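Local coordinates for metallo-beta-lactamase family protein (Staphylococcus aureus, PDB 3R2U) that is a probable hydrolase of the metallo-beta-lactamase superfamily, binding an iron(III) ion and carrying a rhodanese-like domain towards its C-terminal end, at residues A93-A98 / N282-Y287; G111-P116 / I276-M281; I133-L138 / F150-E155. One frame throughout, in Å; residues are numbered along the deposited sequence.

Contact 1: residues A93-A98 / N282-Y287; sequences AIKLNA and NLYQPY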
ATOM      1  N   ALA A  93      -2.443  28.723   0.654  1.00 18.92           N
ATOM      2  CA  ALA A  93      -3.124  29.906   0.166  1.00 19.92           C
ATOM      3  C   ALA A  93      -3.516  29.747  -1.306  1.00 20.80           C
ATOM      4  O   ALA A  93      -4.636  30.074  -1.705  1.00 20.99           O
ATOM      5  CB  ALA A  93      -2.202  31.147   0.338  1.00 19.45           C
ATOM      6  N   ILE A  94      -2.590  29.235  -2.109  1.00 20.09           N
ATOM      7  CA  ILE A  94      -2.826  29.085  -3.545  1.00 22.58           C
ATOM      8  C   ILE A  94      -3.712  27.876  -3.930  1.00 23.11           C
ATOM      9  O   ILE A  94      -4.650  28.020  -4.707  1.00 23.01           O
ATOM     10  CB  ILE A  94      -1.493  29.023  -4.320  1.00 22.87           C
ATOM     11  CG1 ILE A  94      -0.737  30.359  -4.157  1.00 23.91           C
ATOM     12  CG2 ILE A  94      -1.752  28.721  -5.816  1.00 24.41           C
ATOM     13  CD1 ILE A  94       0.680  30.337  -4.722  1.00 27.53           C
ATOM     14  N   LYS A  95      -3.450  26.704  -3.363  1.00 21.99           N
ATOM     15  CA  LYS A  95      -4.207  25.511  -3.776  1.00 21.04           C
ATOM     16  C   LYS A  95      -5.546  25.409  -3.104  1.00 21.49           C
ATOM     17  O   LYS A  95      -6.497  24.933  -3.717  1.00 20.72           O
ATOM     18  CB  LYS A  95      -3.409  24.223  -3.507  1.00 19.40           C
ATOM     19  CG  LYS A  95      -2.135  24.065  -4.341  1.00 19.88           C
ATOM     20  CD  LYS A  95      -1.509  22.705  -4.105  1.00 17.97           C
ATOM     21  CE  LYS A  95      -0.252  22.456  -4.918  1.00 16.72           C
ATOM     22  NZ  LYS A  95       0.235  21.060  -4.652  1.00 15.97           N
ATOM     23  N   LEU A  96      -5.623  25.835  -1.837  1.00 21.03           N
ATOM     24  CA  LEU A  96      -6.849  25.701  -1.070  1.00 20.79           C
ATOM     25  C   LEU A  96      -7.629  27.019  -0.900  1.00 23.10           C
ATOM     26  O   LEU A  96      -8.702  27.020  -0.293  1.00 23.03           O
ATOM     27  CB  LEU A  96      -6.534  25.083   0.303  1.00 19.29           C
ATOM     28  CG  LEU A  96      -5.776  23.754   0.316  1.00 19.51           C
ATOM     29  CD1 LEU A  96      -5.678  23.222   1.749  1.00 16.10           C
ATOM     30  CD2 LEU A  96      -6.436  22.707  -0.582  1.00 16.83           C
ATOM     31  N   ASN A  97      -7.092  28.128  -1.419  1.00 21.98           N
ATOM     32  CA  ASN A  97      -7.726  29.435  -1.277  1.00 24.52           C
ATOM     33  C   ASN A  97      -8.029  29.716   0.205  1.00 24.29           C
ATOM     34  O   ASN A  97      -9.049  30.290   0.545  1.00 24.66           O
ATOM     35  CB  ASN A  97      -9.006  29.518  -2.122  1.00 26.68           C
ATOM     36  CG  ASN A  97      -9.520  30.932  -2.270  1.00 30.53           C
ATOM     37  OD1 ASN A  97      -8.760  31.860  -2.533  1.00 35.98           O
ATOM     38  ND2 ASN A  97     -10.829  31.099  -2.141  1.00 35.64           N
ATOM     39  N   ALA A  98      -7.131  29.294   1.081  1.00 22.02           N
ATOM     40  CA  ALA A  98      -7.308  29.497   2.510  1.00 22.49           C
ATOM     41  C   ALA A  98      -6.692  30.822   2.951  1.00 23.40           C
ATOM     42  O   ALA A  98      -5.835  31.400   2.255  1.00 23.20           O
ATOM     43  CB  ALA A  98      -6.661  28.347   3.279  1.00 20.92           C
ATOM     44  N   ASN A 282       8.447  27.006  -6.095  1.00 20.12           N
ATOM     45  CA  ASN A 282       7.362  26.464  -6.903  1.00 21.28           C
ATOM     46  C   ASN A 282       6.387  25.627  -6.067  1.00 20.63           C
ATOM     47  O   ASN A 282       6.768  25.048  -5.041  1.00 17.67           O
ATOM     48  CB  ASN A 282       7.932  25.574  -8.016  1.00 21.30           C
ATOM     49  CG  ASN A 282       8.667  26.361  -9.080  1.00 25.57           C
ATOM     50  OD1 ASN A 282       8.538  27.564  -9.170  1.00 27.83           O
ATOM     51  ND2 ASN A 282       9.447  25.665  -9.892  1.00 29.05           N
ATOM     52  N   LEU A 283       5.139  25.567  -6.516  1.00 18.82           N
ATOM     53  CA  LEU A 283       4.163  24.749  -5.846  1.00 18.96           C
ATOM     54  C   LEU A 283       4.662  23.318  -5.794  1.00 18.23           C
ATOM     55  O   LEU A 283       5.333  22.837  -6.695  1.00 17.67           O
ATOM     56  CB  LEU A 283       2.819  24.783  -6.571  1.00 18.42           C
ATOM     57  CG  LEU A 283       2.016  26.090  -6.503  1.00 22.05           C
ATOM     58  CD1 LEU A 283       0.855  26.050  -7.533  1.00 23.71           C
ATOM     59  CD2 LEU A 283       1.473  26.332  -5.072  1.00 16.89           C
ATOM     60  N   TYR A 284       4.331  22.634  -4.719  1.00 17.85           N
ATOM     61  CA  TYR A 284       4.646  21.232  -4.622  1.00 16.93           C
ATOM     62  C   TYR A 284       3.833  20.396  -5.626  1.00 16.91           C
ATOM     63  O   TYR A 284       2.607  20.554  -5.739  1.00 17.26           O
ATOM     64  CB  TYR A 284       4.323  20.699  -3.211  1.00 16.43           C
ATOM     65  CG  TYR A 284       4.250  19.218  -3.194  1.00 14.95           C
ATOM     66  CD1 TYR A 284       5.407  18.446  -3.267  1.00 20.46           C
ATOM     67  CD2 TYR A 284       3.029  18.566  -3.132  1.00 17.10           C
ATOM     68  CE1 TYR A 284       5.344  17.073  -3.283  1.00 19.84           C
ATOM     69  CE2 TYR A 284       2.958  17.197  -3.143  1.00 16.48           C
ATOM     70  CZ  TYR A 284       4.108  16.461  -3.218  1.00 21.35           C
ATOM     71  OH  TYR A 284       4.011  15.120  -3.225  1.00 21.54           O
ATOM     72  N   GLN A 285       4.536  19.497  -6.307  1.00 15.93           N
ATOM     73  CA  GLN A 285       3.938  18.478  -7.159  1.00 17.32           C
ATOM     74  C   GLN A 285       4.848  17.251  -7.163  1.00 17.43           C
ATOM     75  O   GLN A 285       6.079  17.384  -7.272  1.00 17.74           O
ATOM     76  CB  GLN A 285       3.770  18.922  -8.624  1.00 18.37           C
ATOM     77  CG  GLN A 285       2.842  20.077  -8.894  1.00 19.71           C
ATOM     78  CD  GLN A 285       1.399  19.805  -8.539  1.00 20.23           C
ATOM     79  OE1 GLN A 285       1.002  18.670  -8.317  1.00 18.45           O
ATOM     80  NE2 GLN A 285       0.599  20.867  -8.493  1.00 18.27           N
ATOM     81  N   PRO A 286       4.250  16.051  -7.058  1.00 17.23           N
ATOM     82  CA  PRO A 286       5.050  14.871  -7.215  1.00 17.70           C
ATOM     83  C   PRO A 286       5.557  14.850  -8.658  1.00 17.99           C
ATOM     84  O   PRO A 286       4.990  15.536  -9.534  1.00 16.62           O
ATOM     85  CB  PRO A 286       4.050  13.734  -6.982  1.00 19.14           C
ATOM     86  CG  PRO A 286       2.734  14.323  -7.414  1.00 18.70           C
ATOM     87  CD  PRO A 286       2.811  15.747  -6.998  1.00 18.01           C
ATOM     88  N   TYR A 287       6.607  14.077  -8.904  1.00 16.95           N
ATOM     89  CA  TYR A 287       7.160  13.956 -10.231  1.00 17.43           C
ATOM     90  C   TYR A 287       7.799  12.610 -10.461  1.00 17.73           C
ATOM     91  O   TYR A 287       8.137  11.905  -9.520  1.00 18.33           O
ATOM     92  CB  TYR A 287       8.155  15.089 -10.524  1.00 16.73           C
ATOM     93  CG  TYR A 287       9.389  15.136  -9.654  1.00 17.42           C
ATOM     94  CD1 TYR A 287       9.364  15.738  -8.394  1.00 20.98           C
ATOM     95  CD2 TYR A 287      10.602  14.641 -10.118  1.00 15.79           C
ATOM     96  CE1 TYR A 287      10.531  15.817  -7.606  1.00 18.10           C
ATOM     97  CE2 TYR A 287      11.742  14.712  -9.358  1.00 15.84           C
ATOM     98  CZ  TYR A 287      11.707  15.308  -8.108  1.00 17.47           C
ATOM     99  OH  TYR A 287      12.849  15.372  -7.376  1.00 15.98           O
TER

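Contact 2: residues G111-P116 / I276-M281; sequences GYKNMP and INQFGM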
ATOM      1  N   GLY A 111      11.815  40.004   6.623  1.00 32.78           N
ATOM      2  CA  GLY A 111      10.471  39.435   6.657  1.00 31.27           C
ATOM      3  C   GLY A 111      10.120  38.628   5.424  1.00 29.44           C
ATOM      4  O   GLY A 111      10.928  38.481   4.493  1.00 28.06           O
ATOM      5  N   TYR A 112       8.909  38.094   5.434  1.00 27.67           N
ATOM      6  CA  TYR A 112       8.409  37.300   4.317  1.00 26.56           C
ATOM      7  C   TYR A 112       8.275  38.143   3.045  1.00 26.67           C
ATOM      8  O   TYR A 112       7.841  39.290   3.101  1.00 28.74           O
ATOM      9  CB  TYR A 112       7.029  36.743   4.648  1.00 25.74           C
ATOM     10  CG  TYR A 112       6.980  35.654   5.675  1.00 23.00           C
ATOM     11  CD1 TYR A 112       6.893  35.940   7.031  1.00 20.70           C
ATOM     12  CD2 TYR A 112       6.952  34.336   5.284  1.00 21.63           C
ATOM     13  CE1 TYR A 112       6.821  34.926   7.972  1.00 20.85           C
ATOM     14  CE2 TYR A 112       6.881  33.318   6.206  1.00 23.86           C
ATOM     15  CZ  TYR A 112       6.818  33.607   7.555  1.00 21.72           C
ATOM     16  OH  TYR A 112       6.727  32.574   8.464  1.00 19.08           O
ATOM     17  N   LYS A 113       8.635  37.560   1.909  1.00 25.44           N
ATOM     18  CA  LYS A 113       8.519  38.235   0.617  1.00 25.72           C
ATOM     19  C   LYS A 113       7.696  37.368  -0.332  1.00 25.15           C
ATOM     20  O   LYS A 113       7.438  36.196  -0.045  1.00 24.17           O
ATOM     21  CB  LYS A 113       9.898  38.469  -0.004  1.00 26.67           C
ATOM     22  CG  LYS A 113      10.917  39.182   0.907  1.00 30.05           C
ATOM     23  CD  LYS A 113      10.557  40.639   1.183  1.00 33.07           C
ATOM     24  CE  LYS A 113      11.488  41.218   2.249  1.00 35.00           C
ATOM     25  NZ  LYS A 113      11.264  42.664   2.462  1.00 32.82           N
ATOM     26  N   ASN A 114       7.264  37.963  -1.443  1.00 25.92           N
ATOM     27  CA  ASN A 114       6.549  37.245  -2.491  1.00 26.92           C
ATOM     28  C   ASN A 114       5.367  36.460  -1.949  1.00 26.58           C
ATOM     29  O   ASN A 114       5.191  35.297  -2.298  1.00 28.08           O
ATOM     30  CB  ASN A 114       7.526  36.276  -3.203  1.00 25.32           C
ATOM     31  CG  ASN A 114       8.720  36.990  -3.813  1.00 27.67           C
ATOM     32  OD1 ASN A 114       8.620  38.141  -4.214  1.00 26.27           O
ATOM     33  ND2 ASN A 114       9.850  36.297  -3.911  1.00 29.33           N
ATOM     34  N   MET A 115       4.589  37.067  -1.061  1.00 27.29           N
ATOM     35  CA  MET A 115       3.474  36.367  -0.440  1.00 27.34           C
ATOM     36  C   MET A 115       2.222  36.490  -1.274  1.00 29.10           C
ATOM     37  O   MET A 115       2.033  37.471  -1.952  1.00 27.88           O
ATOM     38  CB  MET A 115       3.196  36.899   0.966  1.00 28.50           C
ATOM     39  CG  MET A 115       4.294  36.606   1.970  1.00 26.68           C
ATOM     40  SD  MET A 115       4.687  34.869   2.081  1.00 27.50           S
ATOM     41  CE  MET A 115       3.210  34.242   2.921  1.00 23.41           C
ATOM     42  N   PRO A 116       1.348  35.479  -1.214  1.00 30.10           N
ATOM     43  CA  PRO A 116       0.125  35.558  -1.993  1.00 33.16           C
ATOM     44  C   PRO A 116      -0.763  36.695  -1.523  1.00 35.12           C
ATOM     45  O   PRO A 116      -0.647  37.164  -0.382  1.00 33.48           O
ATOM     46  CB  PRO A 116      -0.553  34.191  -1.783  1.00 33.53           C
ATOM     47  CG  PRO A 116       0.176  33.504  -0.736  1.00 30.84           C
ATOM     48  CD  PRO A 116       1.489  34.209  -0.497  1.00 30.21           C
ATOM     49  N   ILE A 276      14.387  29.886   0.773  1.00 21.56           N
ATOM     50  CA  ILE A 276      13.192  29.308   0.135  1.00 21.62           C
ATOM     51  C   ILE A 276      11.921  29.713   0.873  1.00 21.27           C
ATOM     52  O   ILE A 276      10.889  30.010   0.262  1.00 20.61           O
ATOM     53  CB  ILE A 276      13.303  27.769   0.079  1.00 22.13           C
ATOM     54  CG1 ILE A 276      14.319  27.391  -1.003  1.00 25.76           C
ATOM     55  CG2 ILE A 276      11.958  27.121  -0.178  1.00 21.59           C
ATOM     56  CD1 ILE A 276      14.614  25.906  -1.071  1.00 29.84           C
ATOM     57  N   ASN A 277      11.988  29.707   2.201  1.00 19.53           N
ATOM     58  CA  ASN A 277      10.855  30.096   3.011  1.00 18.38           C
ATOM     59  C   ASN A 277      10.574  31.582   3.029  1.00 19.91           C
ATOM     60  O   ASN A 277       9.417  32.000   3.105  1.00 18.94           O
ATOM     61  CB  ASN A 277      11.013  29.521   4.420  1.00 18.73           C
ATOM     62  CG  ASN A 277      10.833  28.017   4.412  1.00 20.24           C
ATOM     63  OD1 ASN A 277      10.073  27.509   3.583  1.00 21.71           O
ATOM     64  ND2 ASN A 277      11.561  27.295   5.264  1.00 16.58           N
ATOM     65  N   GLN A 278      11.625  32.390   2.957  1.00 19.84           N
ATOM     66  CA  GLN A 278      11.438  33.809   2.937  1.00 21.17           C
ATOM     67  C   GLN A 278      10.906  34.274   1.568  1.00 20.10           C
ATOM     68  O   GLN A 278      10.077  35.160   1.527  1.00 18.89           O
ATOM     69  CB  GLN A 278      12.759  34.549   3.263  1.00 21.20           C
ATOM     70  CG  GLN A 278      12.569  36.056   3.264  1.00 26.62           C
ATOM     71  CD  GLN A 278      13.822  36.851   3.541  1.00 28.68           C
ATOM     72  OE1 GLN A 278      14.929  36.334   3.477  1.00 26.08           O
ATOM     73  NE2 GLN A 278      13.644  38.127   3.839  1.00 28.80           N
ATOM     74  N   PHE A 279      11.402  33.674   0.474  1.00 19.16           N
ATOM     75  CA  PHE A 279      11.043  34.086  -0.904  1.00 20.09           C
ATOM     76  C   PHE A 279      10.041  33.214  -1.674  1.00 21.07           C
ATOM     77  O   PHE A 279       9.487  33.657  -2.699  1.00 22.21           O
ATOM     78  CB  PHE A 279      12.317  34.241  -1.731  1.00 19.78           C
ATOM     79  CG  PHE A 279      13.140  35.389  -1.304  1.00 19.59           C
ATOM     80  CD1 PHE A 279      12.850  36.647  -1.771  1.00 21.52           C
ATOM     81  CD2 PHE A 279      14.156  35.235  -0.371  1.00 19.39           C
ATOM     82  CE1 PHE A 279      13.597  37.762  -1.344  1.00 25.37           C
ATOM     83  CE2 PHE A 279      14.909  36.337   0.058  1.00 19.00           C
ATOM     84  CZ  PHE A 279      14.624  37.593  -0.428  1.00 23.29           C
ATOM     85  N   GLY A 280       9.800  32.015  -1.158  1.00 19.68           N
ATOM     86  CA  GLY A 280       8.900  31.047  -1.768  1.00 19.97           C
ATOM     87  C   GLY A 280       9.572  30.235  -2.844  1.00 19.36           C
ATOM     88  O   GLY A 280      10.635  30.596  -3.335  1.00 19.62           O
ATOM     89  N   MET A 281       8.969  29.103  -3.178  1.00 19.06           N
ATOM     90  CA  MET A 281       9.441  28.286  -4.283  1.00 19.14           C
ATOM     91  C   MET A 281       8.219  27.781  -5.042  1.00 19.85           C
ATOM     92  O   MET A 281       7.092  28.063  -4.655  1.00 18.00           O
ATOM     93  CB  MET A 281      10.288  27.122  -3.792  1.00 20.56           C
ATOM     94  CG  MET A 281       9.503  26.053  -2.976  1.00 17.60           C
ATOM     95  SD  MET A 281      10.548  24.652  -2.548  1.00 20.52           S
ATOM     96  CE  MET A 281      11.002  24.078  -4.178  1.00 17.69           C
TER

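Contact 3: residues I133-L138 / F150-E155; sequences IKLKVL and FLLTDE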
ATOM      1  N   ILE A 133     -12.858  28.728  17.693  1.00 24.14           N
ATOM      2  CA  ILE A 133     -11.555  28.571  18.370  1.00 22.61           C
ATOM      3  C   ILE A 133     -10.851  29.890  18.265  1.00 23.19           C
ATOM      4  O   ILE A 133     -10.843  30.510  17.199  1.00 23.60           O
ATOM      5  CB  ILE A 133     -10.636  27.524  17.709  1.00 21.98           C
ATOM      6  CG1 ILE A 133     -11.316  26.164  17.580  1.00 21.13           C
ATOM      7  CG2 ILE A 133      -9.320  27.381  18.518  1.00 20.55           C
ATOM      8  CD1 ILE A 133     -10.526  25.217  16.678  1.00 18.80           C
ATOM      9  N   LYS A 134     -10.272  30.335  19.368  1.00 23.82           N
ATOM     10  CA  LYS A 134      -9.567  31.596  19.406  1.00 24.40           C
ATOM     11  C   LYS A 134      -8.078  31.340  19.564  1.00 22.92           C
ATOM     12  O   LYS A 134      -7.674  30.561  20.416  1.00 22.07           O
ATOM     13  CB  LYS A 134     -10.059  32.440  20.590  1.00 25.62           C
ATOM     14  CG  LYS A 134      -9.364  33.794  20.707  1.00 29.45           C
ATOM     15  CD  LYS A 134      -9.692  34.495  22.040  1.00 36.82           C
ATOM     16  CE  LYS A 134      -9.027  35.865  22.080  1.00 41.61           C
ATOM     17  NZ  LYS A 134      -9.202  36.608  23.350  1.00 44.94           N
ATOM     18  N   LEU A 135      -7.277  31.975  18.721  1.00 21.79           N
ATOM     19  CA  LEU A 135      -5.850  31.926  18.837  1.00 23.29           C
ATOM     20  C   LEU A 135      -5.337  33.336  19.068  1.00 25.37           C
ATOM     21  O   LEU A 135      -5.655  34.252  18.286  1.00 27.13           O
ATOM     22  CB  LEU A 135      -5.214  31.403  17.556  1.00 22.55           C
ATOM     23  CG  LEU A 135      -5.533  29.974  17.130  1.00 24.18           C
ATOM     24  CD1 LEU A 135      -4.875  29.740  15.787  1.00 25.57           C
ATOM     25  CD2 LEU A 135      -5.043  28.974  18.185  1.00 22.13           C
ATOM     26  N   LYS A 136      -4.538  33.521  20.117  1.00 25.09           N
ATOM     27  CA  LYS A 136      -3.921  34.813  20.360  1.00 25.37           C
ATOM     28  C   LYS A 136      -2.480  34.709  19.923  1.00 24.97           C
ATOM     29  O   LYS A 136      -1.771  33.754  20.283  1.00 23.28           O
ATOM     30  CB  LYS A 136      -4.011  35.241  21.818  1.00 28.19           C
ATOM     31  CG  LYS A 136      -3.337  36.620  22.096  1.00 30.04           C
ATOM     32  CD  LYS A 136      -3.737  37.222  23.438  1.00 34.95           C
ATOM     33  CE  LYS A 136      -5.174  37.817  23.415  1.00 37.25           C
ATOM     34  NZ  LYS A 136      -5.367  38.992  22.472  1.00 31.70           N
ATOM     35  N   VAL A 137      -2.070  35.666  19.093  1.00 24.21           N
ATOM     36  CA  VAL A 137      -0.707  35.727  18.592  1.00 22.42           C
ATOM     37  C   VAL A 137       0.159  36.366  19.663  1.00 21.83           C
ATOM     38  O   VAL A 137      -0.172  37.439  20.193  1.00 21.78           O
ATOM     39  CB  VAL A 137      -0.611  36.571  17.292  1.00 23.69           C
ATOM     40  CG1 VAL A 137       0.858  36.736  16.836  1.00 22.41           C
ATOM     41  CG2 VAL A 137      -1.446  35.926  16.173  1.00 22.35           C
ATOM     42  N   LEU A 138       1.227  35.680  20.033  1.00 19.99           N
ATOM     43  CA  LEU A 138       2.189  36.221  20.970  1.00 21.74           C
ATOM     44  C   LEU A 138       3.524  36.340  20.233  1.00 21.23           C
ATOM     45  O   LEU A 138       3.977  35.372  19.632  1.00 22.99           O
ATOM     46  CB  LEU A 138       2.324  35.314  22.192  1.00 22.56           C
ATOM     47  CG  LEU A 138       1.082  35.061  23.077  1.00 26.54           C
ATOM     48  CD1 LEU A 138       1.425  34.105  24.233  1.00 25.58           C
ATOM     49  CD2 LEU A 138       0.502  36.337  23.638  1.00 28.45           C
ATOM     50  N   PHE A 150       1.215  30.747  19.148  1.00 17.77           N
ATOM     51  CA  PHE A 150      -0.236  30.882  19.153  1.00 18.65           C
ATOM     52  C   PHE A 150      -0.895  30.281  20.414  1.00 19.00           C
ATOM     53  O   PHE A 150      -0.766  29.078  20.690  1.00 19.61           O
ATOM     54  CB  PHE A 150      -0.811  30.245  17.879  1.00 17.79           C
ATOM     55  CG  PHE A 150      -0.195  30.771  16.602  1.00 17.86           C
ATOM     56  CD1 PHE A 150      -0.650  31.926  16.022  1.00 22.70           C
ATOM     57  CD2 PHE A 150       0.820  30.079  15.965  1.00 22.23           C
ATOM     58  CE1 PHE A 150      -0.097  32.387  14.814  1.00 20.54           C
ATOM     59  CE2 PHE A 150       1.381  30.554  14.774  1.00 17.73           C
ATOM     60  CZ  PHE A 150       0.915  31.701  14.216  1.00 17.81           C
ATOM     61  N   LEU A 151      -1.584  31.124  21.175  1.00 19.22           N
ATOM     62  CA  LEU A 151      -2.248  30.703  22.416  1.00 19.02           C
ATOM     63  C   LEU A 151      -3.698  30.382  22.115  1.00 19.63           C
ATOM     64  O   LEU A 151      -4.498  31.268  21.761  1.00 20.08           O
ATOM     65  CB  LEU A 151      -2.149  31.788  23.475  1.00 19.63           C
ATOM     66  CG  LEU A 151      -2.692  31.454  24.873  1.00 20.69           C
ATOM     67  CD1 LEU A 151      -1.792  30.397  25.532  1.00 21.02           C
ATOM     68  CD2 LEU A 151      -2.780  32.727  25.729  1.00 20.10           C
ATOM     69  N   LEU A 152      -4.041  29.110  22.272  1.00 19.63           N
ATOM     70  CA  LEU A 152      -5.373  28.619  21.959  1.00 19.34           C
ATOM     71  C   LEU A 152      -6.312  28.567  23.163  1.00 20.85           C
ATOM     72  O   LEU A 152      -5.940  28.089  24.242  1.00 19.04           O
ATOM     73  CB  LEU A 152      -5.268  27.225  21.318  1.00 17.66           C
ATOM     74  CG  LEU A 152      -6.565  26.540  20.836  1.00 20.53           C
ATOM     75  CD1 LEU A 152      -6.262  25.488  19.745  1.00 16.66           C
ATOM     76  CD2 LEU A 152      -7.381  25.913  21.988  1.00 20.70           C
ATOM     77  N   THR A 153      -7.526  29.082  22.952  1.00 20.75           N
ATOM     78  CA  THR A 153      -8.608  29.001  23.919  1.00 21.89           C
ATOM     79  C   THR A 153      -9.813  28.390  23.178  1.00 23.30           C
ATOM     80  O   THR A 153     -10.215  28.887  22.104  1.00 22.41           O
ATOM     81  CB  THR A 153      -8.921  30.367  24.522  1.00 23.42           C
ATOM     82  OG1 THR A 153      -7.729  30.882  25.136  1.00 23.86           O
ATOM     83  CG2 THR A 153     -10.045  30.270  25.582  1.00 20.15           C
ATOM     84  N   ASP A 154     -10.369  27.320  23.750  1.00 23.04           N
ATOM     85  CA  ASP A 154     -11.504  26.569  23.175  1.00 23.88           C
ATOM     86  C   ASP A 154     -12.833  27.242  23.531  1.00 25.43           C
ATOM     87  O   ASP A 154     -13.662  26.704  24.289  1.00 25.00           O
ATOM     88  CB  ASP A 154     -11.444  25.126  23.699  1.00 24.26           C
ATOM     89  CG  ASP A 154     -12.487  24.183  23.067  1.00 27.08           C
ATOM     90  OD1 ASP A 154     -13.209  24.565  22.116  1.00 25.43           O
ATOM     91  OD2 ASP A 154     -12.562  23.022  23.548  1.00 24.99           O
ATOM     92  N   GLU A 155     -13.033  28.435  22.991  1.00 26.32           N
ATOM     93  CA  GLU A 155     -14.228  29.199  23.300  1.00 29.00           C
ATOM     94  C   GLU A 155     -15.536  28.538  22.863  1.00 29.78           C
ATOM     95  O   GLU A 155     -16.558  28.757  23.486  1.00 30.09           O
ATOM     96  CB  GLU A 155     -14.124  30.610  22.740  1.00 29.97           C
ATOM     97  CG  GLU A 155     -13.046  31.413  23.428  1.00 31.49           C
ATOM     98  CD  GLU A 155     -13.147  32.912  23.152  1.00 35.42           C
ATOM     99  OE1 GLU A 155     -13.641  33.324  22.076  1.00 34.49           O
ATOM    100  OE2 GLU A 155     -12.704  33.671  24.028  1.00 37.21           O
TER
HETATM  101  O   HOH W   1     -12.182  36.603  23.300  1.00 33.76           O

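Contact 1: residues A93-A98 / N282-Y287
Lys95, in the last turn of helix 89-96 of the metallo-beta-lactamase fold, reaches the loop 282-287 that follows helix 269-279. Its CB points toward that loop, and the chain then runs fully extended: beyond CG every torsion is close to 180°, which carries the amine across the gap between the backbones. CE passes CB of Leu283 at 4.2 Å and lies 4.0 Å from NE2 of Gln285. At the tip, NZ donates a hydrogen bond of 2.7 Å to the carbonyl oxygen of Tyr284, arriving 17° out of the carbonyl plane with a C=O...N angle of 150°. Thr288 OG1 of the second subunit also bonds this amine, and Asp91 OD2 forms a long, weak ion pair with it. The amide oxygen of Gln285 bonds the backbone N of the same Thr288, so a subunit interface runs along this contact. Beside the lysine, Leu283 packs on Ile94. The two methyls of the leucine approach at an oblique angle: Leu283 CD1 meets Ile94 CG2 at 4.1 Å, while CD2 touches CB, CG2 and CD1 of the isoleucine.

Contact 2: residues G111-P116 / I276-M281
Lys113, Gln278 and Asn114 supply three hydrogen bonds between the loop 111-116 and the C-terminal end of helix 269-279, each using a backbone carbonyl as acceptor. Lys113 N donates to Gln278 O at 2.8 Å. The side chain of Gln278 returns a bond the other way: with CG opposite its backbone N (chi1 -179°) and the chain extended, it lays NE2 against Gly111 O at 2.8 Å. That oxygen lies near the plane of the amide, whereas the donor is tilted 20° from the carbonyl plane of Gly111. Asn114 gives the third bond, from ND2 to Phe279 O at 2.9 Å; it falls on a lone pair in the carbonyl plane, and the oxygen is only 2° out of the asparagine amide plane.

Two of the three acceptors, Gln278 O and Phe279 O, belong to the last turn of the helix, which ends as Gly280 turns to positive phi. The loop belongs to the metallo-beta-lactamase fold, between strands 99-103 and 120-122, and the helix packs against it near the metal site: the side chain of Asn277 is about 8 Å from the iron(III) ion and bonds the backbone of His82, Phe85 and Ser87. Arg90 NH1 joins the two segments by bonding both Asn277 O and Lys113 O.

The main van der Waals contact is between Lys113 and Phe279, which run alongside each other in the same direction, with CG of the lysine 3.8 Å from ring atom CE1; the lysine chain bends at chi2, and its amine has a weak bond to Asp108 O. A polar group meets the same ring: the amide nitrogen ND2 of Asn114 sits at the edge of Phe279, in its plane, 3.7 Å from CD1.

Contact 3: residues I133-L138 / F150-E155
Residues Ile133 to Leu138 and Phe150 to Thr153 run antiparallel, 155° between their directions, with Lys134-Thr153 and Lys136-Leu151 as hydrogen-bonded pairs and Leu135-Leu152 and Val137-Phe150 as non-hydrogen-bonded pairs. They form a beta hairpin within one of the two mixed sheets of the metallo-beta-lactamase fold, flanked by strands 127-130 and 164-168. Each hydrogen-bonded pair closes with two N-H...O bonds, the longest being Lys134 N to Thr153 O at 3.1 Å; CA-H...O contacts, such as Leu135 CA to Leu151 O, lie between them.

On the buried face, Leu135 CD2 presses on Leu152 CB at 3.6 Å. Leu152 swings CG away from its backbone N (chi1 -177°), and that branch meets Ile133, whose CG2 lies 3.7 Å from Leu152 CG. Val137 and Phe150 run alongside each other in the same sense, and CG2 of the valine comes within 4.0 Å of ring atom CE1. Ile128 packs on both of them, and Phe166 covers Phe150 and Leu152.

The other face is more polar. Lys136, its chain bent at chi3 and chi4, forms a salt bridge with Asp127 OD1. Leu151 packs on Leu165 and brings CB against Leu138 CD1. Lys134 crosses Glu155, its own CD 3.7 Å from Glu155 OE2. Their charged ends, Lys134 NZ and Glu155 OE2, stay 4.6 Å apart and are joined by a water that accepts from NZ at 3.0 Å and donates to OE2 at 3.1 Å.

Contact 1 lies at the surface and beside a subunit interface, whereas contacts 2 and 3 are partly buried. Contacts 1 and 2 share a path: the last turn of helix 269-279 meets the loop 111-116, the chain after it meets helix 89-96, and the two contacts touch where Ala93 CB meets Pro116 CG at 3.5 Å. Contact 3 stands apart, its centre about 25 Å from that of contact 2, and joins neighbouring strands of one sheet instead of segments distant in sequence. Its backbone pairing and apolar face contrast with the side-chain bonds to carbonyls that dominate contact 2 and the one hydrogen bond, from a lysine, between the segments of contact 1.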